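Local coordinates for aminotransferase, class I (Staphylococcus aureus, PDB 2O1B), which probably catalyses the pyridoxal-5'-phosphate-dependent transfer of an amino group between aspartate and a 2-oxo acid, as a class I aminotransferase, at residues K87-Q101 with Q291-L305. Residues are numbered along the deposited sequence; the frame is centred on the assembly and turned at random.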
ATOM      1  N   LYS A  87     -13.978  -5.334   6.151  1.00 27.77           N
ATOM      2  CA  LYS A  87     -15.326  -5.542   6.671  1.00 27.50           C
ATOM      3  C   LYS A  87     -15.881  -6.895   6.239  1.00 27.63           C
ATOM      4  O   LYS A  87     -15.593  -7.377   5.142  1.00 27.39           O
ATOM      5  CB  LYS A  87     -16.262  -4.445   6.166  1.00 27.91           C
ATOM      6  CG  LYS A  87     -15.973  -3.060   6.714  1.00 27.12           C
ATOM      7  CD  LYS A  87     -17.013  -2.081   6.237  1.00 26.86           C
ATOM      8  CE  LYS A  87     -16.712  -0.718   6.767  1.00 24.64           C
ATOM      9  NZ  LYS A  87     -17.809   0.201   6.448  1.00 25.24           N
ATOM     10  N   GLU A  88     -16.683  -7.501   7.108  1.00 28.27           N
ATOM     11  CA  GLU A  88     -17.409  -8.720   6.767  1.00 28.21           C
ATOM     12  C   GLU A  88     -18.259  -8.549   5.511  1.00 27.30           C
ATOM     13  O   GLU A  88     -18.295  -9.434   4.649  1.00 26.82           O
ATOM     14  CB  GLU A  88     -18.289  -9.158   7.933  1.00 28.80           C
ATOM     15  CG  GLU A  88     -17.623 -10.163   8.858  1.00 32.31           C
ATOM     16  CD  GLU A  88     -17.376 -11.500   8.172  1.00 35.72           C
ATOM     17  OE1 GLU A  88     -18.366 -12.178   7.794  1.00 38.92           O
ATOM     18  OE2 GLU A  88     -16.189 -11.866   8.009  1.00 36.40           O
ATOM     19  N   ALA A  89     -18.940  -7.411   5.417  1.00 26.46           N
ATOM     20  CA  ALA A  89     -19.764  -7.097   4.252  1.00 25.99           C
ATOM     21  C   ALA A  89     -18.945  -7.046   2.947  1.00 25.97           C
ATOM     22  O   ALA A  89     -19.467  -7.375   1.885  1.00 25.92           O
ATOM     23  CB  ALA A  89     -20.519  -5.805   4.468  1.00 25.67           C
ATOM     24  N   PHE A  90     -17.678  -6.639   3.038  1.00 25.80           N
ATOM     25  CA  PHE A  90     -16.779  -6.601   1.868  1.00 25.85           C
ATOM     26  C   PHE A  90     -16.377  -8.021   1.502  1.00 26.03           C
ATOM     27  O   PHE A  90     -16.549  -8.436   0.352  1.00 25.41           O
ATOM     28  CB  PHE A  90     -15.563  -5.675   2.116  1.00 25.81           C
ATOM     29  CG  PHE A  90     -14.762  -5.296   0.855  1.00 25.89           C
ATOM     30  CD1 PHE A  90     -15.238  -5.546  -0.429  1.00 26.74           C
ATOM     31  CD2 PHE A  90     -13.528  -4.657   0.984  1.00 27.37           C
ATOM     32  CE1 PHE A  90     -14.477  -5.199  -1.556  1.00 27.00           C
ATOM     33  CE2 PHE A  90     -12.771  -4.290  -0.135  1.00 26.41           C
ATOM     34  CZ  PHE A  90     -13.245  -4.565  -1.402  1.00 27.12           C
ATOM     35  N   LYS A  91     -15.889  -8.785   2.481  1.00 25.90           N
ATOM     36  CA  LYS A  91     -15.549 -10.197   2.237  1.00 26.24           C
ATOM     37  C   LYS A  91     -16.729 -10.951   1.614  1.00 26.07           C
ATOM     38  O   LYS A  91     -16.556 -11.793   0.730  1.00 25.81           O
ATOM     39  CB  LYS A  91     -15.134 -10.883   3.539  1.00 26.26           C
ATOM     40  CG  LYS A  91     -13.911 -10.281   4.220  1.00 26.71           C
ATOM     41  CD  LYS A  91     -13.645 -11.023   5.517  1.00 28.14           C
ATOM     42  CE  LYS A  91     -12.511 -10.394   6.307  1.00 29.08           C
ATOM     43  NZ  LYS A  91     -12.520 -10.895   7.716  1.00 29.91           N
ATOM     44  N   GLN A  92     -17.930 -10.630   2.091  1.00 26.24           N
ATOM     45  CA  GLN A  92     -19.160 -11.240   1.618  1.00 26.18           C
ATOM     46  C   GLN A  92     -19.548 -10.794   0.208  1.00 26.06           C
ATOM     47  O   GLN A  92     -20.065 -11.597  -0.568  1.00 26.05           O
ATOM     48  CB  GLN A  92     -20.300 -10.966   2.598  1.00 26.24           C
ATOM     49  CG  GLN A  92     -21.593 -11.697   2.271  1.00 27.37           C
ATOM     50  CD  GLN A  92     -21.503 -13.198   2.506  1.00 27.88           C
ATOM     51  OE1 GLN A  92     -21.168 -13.639   3.598  1.00 28.55           O
ATOM     52  NE2 GLN A  92     -21.827 -13.983   1.489  1.00 26.24           N
ATOM     53  N   ALA A  93     -19.325  -9.520  -0.116  1.00 26.20           N
ATOM     54  CA  ALA A  93     -19.628  -9.016  -1.464  1.00 26.15           C
ATOM     55  C   ALA A  93     -18.711  -9.674  -2.491  1.00 26.06           C
ATOM     56  O   ALA A  93     -19.113  -9.904  -3.629  1.00 25.88           O
ATOM     57  CB  ALA A  93     -19.505  -7.501  -1.528  1.00 26.01           C
ATOM     58  N   ILE A  94     -17.495  -9.992  -2.058  1.00 25.93           N
ATOM     59  CA  ILE A  94     -16.517 -10.691  -2.881  1.00 25.97           C
ATOM     60  C   ILE A  94     -16.943 -12.125  -3.192  1.00 26.31           C
ATOM     61  O   ILE A  94     -16.935 -12.535  -4.356  1.00 26.41           O
ATOM     62  CB  ILE A  94     -15.110 -10.688  -2.221  1.00 25.78           C
ATOM     63  CG1 ILE A  94     -14.496  -9.280  -2.276  1.00 26.83           C
ATOM     64  CG2 ILE A  94     -14.182 -11.676  -2.919  1.00 25.18           C
ATOM     65  CD1 ILE A  94     -13.322  -9.065  -1.323  1.00 25.63           C
ATOM     66  N   VAL A  95     -17.298 -12.898  -2.163  1.00 26.50           N
ATOM     67  CA  VAL A  95     -17.691 -14.297  -2.393  1.00 26.52           C
ATOM     68  C   VAL A  95     -18.989 -14.396  -3.185  1.00 26.33           C
ATOM     69  O   VAL A  95     -19.134 -15.287  -4.027  1.00 26.33           O
ATOM     70  CB  VAL A  95     -17.770 -15.155  -1.084  1.00 26.83           C
ATOM     71  CG1 VAL A  95     -16.487 -15.040  -0.271  1.00 26.41           C
ATOM     72  CG2 VAL A  95     -18.971 -14.790  -0.239  1.00 27.31           C
ATOM     73  N   ASP A  96     -19.924 -13.479  -2.910  1.00 26.20           N
ATOM     74  CA  ASP A  96     -21.193 -13.392  -3.643  1.00 26.30           C
ATOM     75  C   ASP A  96     -20.971 -13.104  -5.125  1.00 25.93           C
ATOM     76  O   ASP A  96     -21.615 -13.708  -5.985  1.00 25.48           O
ATOM     77  CB  ASP A  96     -22.088 -12.290  -3.072  1.00 26.28           C
ATOM     78  CG  ASP A  96     -22.700 -12.642  -1.711  1.00 27.67           C
ATOM     79  OD1 ASP A  96     -22.544 -13.786  -1.215  1.00 27.49           O
ATOM     80  OD2 ASP A  96     -23.349 -11.744  -1.132  1.00 26.83           O
ATOM     81  N   PHE A  97     -20.078 -12.153  -5.410  1.00 26.31           N
ATOM     82  CA  PHE A  97     -19.707 -11.807  -6.782  1.00 26.18           C
ATOM     83  C   PHE A  97     -19.150 -13.041  -7.488  1.00 26.83           C
ATOM     84  O   PHE A  97     -19.677 -13.463  -8.519  1.00 26.97           O
ATOM     85  CB  PHE A  97     -18.695 -10.656  -6.754  1.00 25.93           C
ATOM     86  CG  PHE A  97     -18.220 -10.201  -8.111  1.00 25.63           C
ATOM     87  CD1 PHE A  97     -18.982  -9.318  -8.873  1.00 25.52           C
ATOM     88  CD2 PHE A  97     -16.979 -10.596  -8.594  1.00 24.08           C
ATOM     89  CE1 PHE A  97     -18.530  -8.870 -10.124  1.00 25.71           C
ATOM     90  CE2 PHE A  97     -16.526 -10.152  -9.841  1.00 25.85           C
ATOM     91  CZ  PHE A  97     -17.306  -9.280 -10.600  1.00 25.19           C
ATOM     92  N   TYR A  98     -18.113 -13.649  -6.915  1.00 26.74           N
ATOM     93  CA  TYR A  98     -17.548 -14.855  -7.513  1.00 27.12           C
ATOM     94  C   TYR A  98     -18.536 -16.006  -7.705  1.00 27.56           C
ATOM     95  O   TYR A  98     -18.474 -16.710  -8.718  1.00 27.80           O
ATOM     96  CB  TYR A  98     -16.268 -15.288  -6.797  1.00 26.93           C
ATOM     97  CG  TYR A  98     -15.063 -14.862  -7.597  1.00 26.51           C
ATOM     98  CD1 TYR A  98     -14.731 -13.508  -7.730  1.00 25.46           C
ATOM     99  CD2 TYR A  98     -14.288 -15.803  -8.269  1.00 26.64           C
ATOM    100  CE1 TYR A  98     -13.634 -13.109  -8.505  1.00 26.45           C
ATOM    101  CE2 TYR A  98     -13.184 -15.417  -9.030  1.00 26.91           C
ATOM    102  CZ  TYR A  98     -12.868 -14.072  -9.147  1.00 26.19           C
ATOM    103  OH  TYR A  98     -11.787 -13.697  -9.909  1.00 26.06           O
ATOM    104  N   GLN A  99     -19.465 -16.168  -6.764  1.00 27.86           N
ATOM    105  CA  GLN A  99     -20.496 -17.190  -6.877  1.00 28.31           C
ATOM    106  C   GLN A  99     -21.420 -16.951  -8.074  1.00 28.22           C
ATOM    107  O   GLN A  99     -21.583 -17.833  -8.916  1.00 28.11           O
ATOM    108  CB  GLN A  99     -21.320 -17.307  -5.580  1.00 28.23           C
ATOM    109  CG  GLN A  99     -22.351 -18.434  -5.607  1.00 29.55           C
ATOM    110  CD  GLN A  99     -21.716 -19.804  -5.747  1.00 29.81           C
ATOM    111  OE1 GLN A  99     -20.872 -20.204  -4.941  1.00 30.67           O
ATOM    112  NE2 GLN A  99     -22.117 -20.528  -6.773  1.00 29.44           N
ATOM    113  N   ARG A 100     -22.039 -15.773  -8.153  1.00 28.06           N
ATOM    114  CA  ARG A 100     -22.966 -15.532  -9.264  1.00 28.10           C
ATOM    115  C   ARG A 100     -22.254 -15.257 -10.595  1.00 28.17           C
ATOM    116  O   ARG A 100     -22.832 -15.480 -11.655  1.00 27.75           O
ATOM    117  CB  ARG A 100     -24.019 -14.460  -8.934  1.00 28.21           C
ATOM    118  CG  ARG A 100     -23.461 -13.090  -8.688  1.00 28.00           C
ATOM    119  CD  ARG A 100     -24.555 -12.048  -8.494  1.00 27.70           C
ATOM    120  NE  ARG A 100     -23.953 -10.724  -8.635  1.00 27.74           N
ATOM    121  CZ  ARG A 100     -23.419 -10.013  -7.643  1.00 27.48           C
ATOM    122  NH1 ARG A 100     -23.430 -10.460  -6.393  1.00 27.79           N
ATOM    123  NH2 ARG A 100     -22.876  -8.837  -7.909  1.00 26.56           N
ATOM    124  N   GLN A 101     -21.002 -14.796 -10.543  1.00 27.94           N
ATOM    125  CA  GLN A 101     -20.246 -14.550 -11.772  1.00 28.30           C
ATOM    126  C   GLN A 101     -19.638 -15.837 -12.348  1.00 28.12           C
ATOM    127  O   GLN A 101     -19.787 -16.113 -13.545  1.00 28.02           O
ATOM    128  CB  GLN A 101     -19.155 -13.474 -11.572  1.00 28.56           C
ATOM    129  CG  GLN A 101     -19.681 -12.027 -11.438  1.00 29.21           C
ATOM    130  CD  GLN A 101     -20.084 -11.396 -12.766  1.00 31.83           C
ATOM    131  OE1 GLN A 101     -19.775 -11.926 -13.839  1.00 32.15           O
ATOM    132  NE2 GLN A 101     -20.762 -10.251 -12.698  1.00 30.94           N
ATOM    133  N   GLN A 291     -14.116   0.858   1.317  1.00 23.79           N
ATOM    134  CA  GLN A 291     -14.703  -0.488   1.371  1.00 23.61           C
ATOM    135  C   GLN A 291     -16.199  -0.474   1.032  1.00 23.27           C
ATOM    136  O   GLN A 291     -16.674  -1.322   0.272  1.00 24.21           O
ATOM    137  CB  GLN A 291     -14.477  -1.132   2.742  1.00 23.88           C
ATOM    138  CG  GLN A 291     -13.027  -1.503   3.068  1.00 25.20           C
ATOM    139  CD  GLN A 291     -12.950  -2.361   4.307  1.00 25.65           C
ATOM    140  OE1 GLN A 291     -13.534  -3.447   4.348  1.00 28.32           O
ATOM    141  NE2 GLN A 291     -12.248  -1.880   5.332  1.00 24.87           N
ATOM    142  N   ASP A 292     -16.937   0.491   1.578  1.00 22.70           N
ATOM    143  CA  ASP A 292     -18.380   0.608   1.323  1.00 22.23           C
ATOM    144  C   ASP A 292     -18.710   0.894  -0.154  1.00 22.47           C
ATOM    145  O   ASP A 292     -19.652   0.314  -0.714  1.00 22.62           O
ATOM    146  CB  ASP A 292     -19.002   1.689   2.236  1.00 22.17           C
ATOM    147  CG  ASP A 292     -19.033   1.263   3.710  1.00 21.52           C
ATOM    148  OD1 ASP A 292     -18.666   0.099   3.987  1.00 21.59           O
ATOM    149  OD2 ASP A 292     -19.402   2.078   4.591  1.00 21.14           O
ATOM    150  N   ALA A 293     -17.943   1.792  -0.777  1.00 22.03           N
ATOM    151  CA  ALA A 293     -18.089   2.071  -2.201  1.00 21.46           C
ATOM    152  C   ALA A 293     -17.815   0.820  -3.042  1.00 21.38           C
ATOM    153  O   ALA A 293     -18.528   0.550  -3.999  1.00 20.85           O
ATOM    154  CB  ALA A 293     -17.164   3.194  -2.610  1.00 21.03           C
ATOM    155  N   ALA A 294     -16.777   0.067  -2.670  1.00 20.90           N
ATOM    156  CA  ALA A 294     -16.447  -1.197  -3.316  1.00 21.31           C
ATOM    157  C   ALA A 294     -17.553  -2.259  -3.168  1.00 21.63           C
ATOM    158  O   ALA A 294     -17.868  -2.984  -4.127  1.00 21.33           O
ATOM    159  CB  ALA A 294     -15.127  -1.719  -2.784  1.00 21.03           C
ATOM    160  N   ILE A 295     -18.140  -2.333  -1.973  1.00 22.01           N
ATOM    161  CA  ILE A 295     -19.232  -3.254  -1.674  1.00 22.62           C
ATOM    162  C   ILE A 295     -20.387  -2.897  -2.582  1.00 23.06           C
ATOM    163  O   ILE A 295     -20.984  -3.762  -3.222  1.00 23.47           O
ATOM    164  CB  ILE A 295     -19.697  -3.129  -0.187  1.00 22.98           C
ATOM    165  CG1 ILE A 295     -18.688  -3.792   0.759  1.00 22.97           C
ATOM    166  CG2 ILE A 295     -21.115  -3.728   0.015  1.00 22.30           C
ATOM    167  CD1 ILE A 295     -18.730  -3.259   2.202  1.00 22.58           C
ATOM    168  N   TYR A 296     -20.697  -1.609  -2.637  1.00 23.82           N
ATOM    169  CA  TYR A 296     -21.818  -1.149  -3.436  1.00 24.13           C
ATOM    170  C   TYR A 296     -21.602  -1.502  -4.902  1.00 24.44           C
ATOM    171  O   TYR A 296     -22.519  -1.975  -5.556  1.00 24.53           O
ATOM    172  CB  TYR A 296     -22.013   0.349  -3.266  1.00 24.78           C
ATOM    173  CG  TYR A 296     -23.347   0.806  -3.776  1.00 24.81           C
ATOM    174  CD1 TYR A 296     -23.476   1.366  -5.045  1.00 25.23           C
ATOM    175  CD2 TYR A 296     -24.493   0.644  -3.003  1.00 25.97           C
ATOM    176  CE1 TYR A 296     -24.707   1.774  -5.515  1.00 23.17           C
ATOM    177  CE2 TYR A 296     -25.724   1.052  -3.462  1.00 25.66           C
ATOM    178  CZ  TYR A 296     -25.822   1.616  -4.714  1.00 25.60           C
ATOM    179  OH  TYR A 296     -27.051   2.018  -5.159  1.00 26.15           O
ATOM    180  N   ALA A 297     -20.374  -1.315  -5.395  1.00 24.50           N
ATOM    181  CA  ALA A 297     -20.058  -1.586  -6.795  1.00 24.76           C
ATOM    182  C   ALA A 297     -20.280  -3.052  -7.141  1.00 24.88           C
ATOM    183  O   ALA A 297     -21.014  -3.369  -8.077  1.00 24.66           O
ATOM    184  CB  ALA A 297     -18.638  -1.165  -7.118  1.00 24.37           C
ATOM    185  N   LEU A 298     -19.647  -3.933  -6.370  1.00 25.05           N
ATOM    186  CA  LEU A 298     -19.724  -5.376  -6.581  1.00 25.05           C
ATOM    187  C   LEU A 298     -21.134  -5.909  -6.511  1.00 25.29           C
ATOM    188  O   LEU A 298     -21.521  -6.738  -7.328  1.00 24.95           O
ATOM    189  CB  LEU A 298     -18.837  -6.111  -5.568  1.00 25.23           C
ATOM    190  CG  LEU A 298     -17.335  -5.907  -5.786  1.00 25.69           C
ATOM    191  CD1 LEU A 298     -16.537  -6.358  -4.565  1.00 26.55           C
ATOM    192  CD2 LEU A 298     -16.901  -6.663  -7.026  1.00 26.35           C
ATOM    193  N   ASN A 299     -21.900  -5.423  -5.539  1.00 25.67           N
ATOM    194  CA  ASN A 299     -23.273  -5.879  -5.347  1.00 26.11           C
ATOM    195  C   ASN A 299     -24.248  -5.456  -6.439  1.00 26.34           C
ATOM    196  O   ASN A 299     -25.197  -6.178  -6.732  1.00 26.71           O
ATOM    197  CB  ASN A 299     -23.818  -5.422  -3.987  1.00 25.75           C
ATOM    198  CG  ASN A 299     -23.232  -6.201  -2.818  1.00 26.88           C
ATOM    199  OD1 ASN A 299     -23.323  -5.755  -1.671  1.00 28.58           O
ATOM    200  ND2 ASN A 299     -22.625  -7.361  -3.094  1.00 27.24           N
ATOM    201  N   HIS A 300     -24.036  -4.291  -7.036  1.00 26.65           N
ATOM    202  CA  HIS A 300     -25.098  -3.709  -7.871  1.00 26.62           C
ATOM    203  C   HIS A 300     -24.779  -3.492  -9.346  1.00 26.43           C
ATOM    204  O   HIS A 300     -25.668  -3.101 -10.106  1.00 26.15           O
ATOM    205  CB  HIS A 300     -25.584  -2.395  -7.265  1.00 26.75           C
ATOM    206  CG  HIS A 300     -26.206  -2.549  -5.917  1.00 28.52           C
ATOM    207  ND1 HIS A 300     -25.558  -2.192  -4.754  1.00 30.45           N
ATOM    208  CD2 HIS A 300     -27.421  -3.016  -5.546  1.00 30.04           C
ATOM    209  CE1 HIS A 300     -26.348  -2.434  -3.723  1.00 30.94           C
ATOM    210  NE2 HIS A 300     -27.479  -2.943  -4.175  1.00 31.38           N
ATOM    211  N   TYR A 301     -23.539  -3.746  -9.764  1.00 26.52           N
ATOM    212  CA  TYR A 301     -23.131  -3.327 -11.117  1.00 26.66           C
ATOM    213  C   TYR A 301     -22.711  -4.422 -12.104  1.00 26.61           C
ATOM    214  O   TYR A 301     -21.839  -4.213 -12.947  1.00 26.61           O
ATOM    215  CB  TYR A 301     -22.103  -2.192 -11.042  1.00 26.41           C
ATOM    216  CG  TYR A 301     -22.699  -0.899 -10.521  1.00 26.18           C
ATOM    217  CD1 TYR A 301     -22.757  -0.638  -9.151  1.00 25.98           C
ATOM    218  CD2 TYR A 301     -23.204   0.055 -11.398  1.00 24.52           C
ATOM    219  CE1 TYR A 301     -23.312   0.546  -8.669  1.00 24.80           C
ATOM    220  CE2 TYR A 301     -23.757   1.242 -10.928  1.00 26.58           C
ATOM    221  CZ  TYR A 301     -23.801   1.482  -9.567  1.00 26.69           C
ATOM    222  OH  TYR A 301     -24.340   2.657  -9.109  1.00 26.08           O
ATOM    223  N   ASP A 302     -23.367  -5.575 -12.016  1.00 26.83           N
ATOM    224  CA  ASP A 302     -23.158  -6.655 -12.983  1.00 26.39           C
ATOM    225  C   ASP A 302     -23.491  -6.213 -14.417  1.00 26.26           C
ATOM    226  O   ASP A 302     -22.742  -6.502 -15.350  1.00 26.37           O
ATOM    227  CB  ASP A 302     -24.024  -7.866 -12.612  1.00 26.77           C
ATOM    228  CG  ASP A 302     -23.461  -8.665 -11.453  1.00 26.67           C
ATOM    229  OD1 ASP A 302     -24.091  -9.687 -11.090  1.00 25.58           O
ATOM    230  OD2 ASP A 302     -22.398  -8.283 -10.917  1.00 26.12           O
ATOM    231  N   ASP A 303     -24.626  -5.532 -14.585  1.00 25.77           N
ATOM    232  CA  ASP A 303     -25.058  -5.066 -15.906  1.00 25.51           C
ATOM    233  C   ASP A 303     -24.058  -4.064 -16.490  1.00 24.92           C
ATOM    234  O   ASP A 303     -23.737  -4.108 -17.686  1.00 24.52           O
ATOM    235  CB  ASP A 303     -26.465  -4.455 -15.843  1.00 26.10           C
ATOM    236  CG  ASP A 303     -27.537  -5.477 -15.484  1.00 27.74           C
ATOM    237  OD1 ASP A 303     -27.282  -6.695 -15.616  1.00 29.75           O
ATOM    238  OD2 ASP A 303     -28.643  -5.061 -15.075  1.00 30.39           O
ATOM    239  N   PHE A 304     -23.552  -3.173 -15.640  1.00 23.79           N
ATOM    240  CA  PHE A 304     -22.593  -2.176 -16.080  1.00 23.26           C
ATOM    241  C   PHE A 304     -21.315  -2.833 -16.584  1.00 23.35           C
ATOM    242  O   PHE A 304     -20.747  -2.372 -17.566  1.00 23.95           O
ATOM    243  CB  PHE A 304     -22.286  -1.173 -14.962  1.00 22.86           C
ATOM    244  CG  PHE A 304     -21.247  -0.150 -15.329  1.00 22.21           C
ATOM    245  CD1 PHE A 304     -19.906  -0.350 -14.992  1.00 21.00           C
ATOM    246  CD2 PHE A 304     -21.606   1.016 -16.002  1.00 21.72           C
ATOM    247  CE1 PHE A 304     -18.942   0.595 -15.314  1.00 20.81           C
ATOM    248  CE2 PHE A 304     -20.647   1.975 -16.336  1.00 23.33           C
ATOM    249  CZ  PHE A 304     -19.303   1.760 -15.992  1.00 22.38           C
ATOM    250  N   LEU A 305     -20.875  -3.907 -15.931  1.00 23.59           N
ATOM    251  CA  LEU A 305     -19.692  -4.661 -16.390  1.00 23.47           C
ATOM    252  C   LEU A 305     -19.914  -5.185 -17.808  1.00 23.91           C
ATOM    253  O   LEU A 305     -18.994  -5.185 -18.636  1.00 23.81           O
ATOM    254  CB  LEU A 305     -19.390  -5.838 -15.459  1.00 23.67           C
ATOM    255  CG  LEU A 305     -18.774  -5.565 -14.083  1.00 23.10           C
ATOM    256  CD1 LEU A 305     -18.456  -6.887 -13.412  1.00 25.26           C
ATOM    257  CD2 LEU A 305     -17.513  -4.722 -14.212  1.00 24.31           C
TER
HETATM  258  O   HOH W   1     -21.468  -9.108  -4.731  1.00 20.77           O
HETATM  259  O   HOH W   2     -22.957  -9.105  -0.627  1.00 35.54           O
HETATM  260  O   HOH W   3     -21.360  -8.936 -15.278  1.00 20.77           O
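Two nearly parallel helices of the class I aminotransferase fold, 88-101 and 291-300, pack here, their axes coming within 9.2 Å at closest approach and crossing at 22°, joined by reciprocal knobs into holes. F90 enters the hole formed by Q291, A294, I295 and L298; L298 enters that of F90, A93, I94 and F97. F90 has its CG opposite the backbone N (chi1 -166°), which carries the ring to A294, whose small CB lies 3.7 Å from F90 CZ, while L298 CD1 meets the ring edge in its plane. The other branch of L298 turns to F97: CD2 stands over the ring face in a CH-pi contact, 4.0 Å from the F97 centroid, and Q101 CG covers the opposite face. Forked leucine thus serves both aromatic rings, and the small A93 CB fits beside L298 CB and N299 ND2, consistent with the close approach of the helices.

Polar groups fasten both ends. At the start, the extended chain of Q291 carries its amide OE1 to the N-cap residue: K87 N donates to an in-plane lone pair over 2.6 Å, almost straight at 178°. K87 NZ, on its long stem, reaches D292 OD1 at 2.6 Å in a salt bridge. D302 opens helix 302-325 just after Y301 leaves helical geometry, and R100 grips it side-on, NE to OD1 at 2.7 Å and NH2 to OD2 at 3.1 Å, so the guanidinium's rotation is fixed; NH2 also bonds weakly to L298 O of helix 288-300. One water joins A93 O, R100 NH1 and, weakly, N299 ND2.

Beyond the pair, F90 and I94 rest on strand 112-115, F97 meets Y249 edge-to-face, and Q101 OE1 is bonded to K231. Helix 63-72 packs against D292, A293 and A297, so helix 288-300 lies between it and helix 88-102.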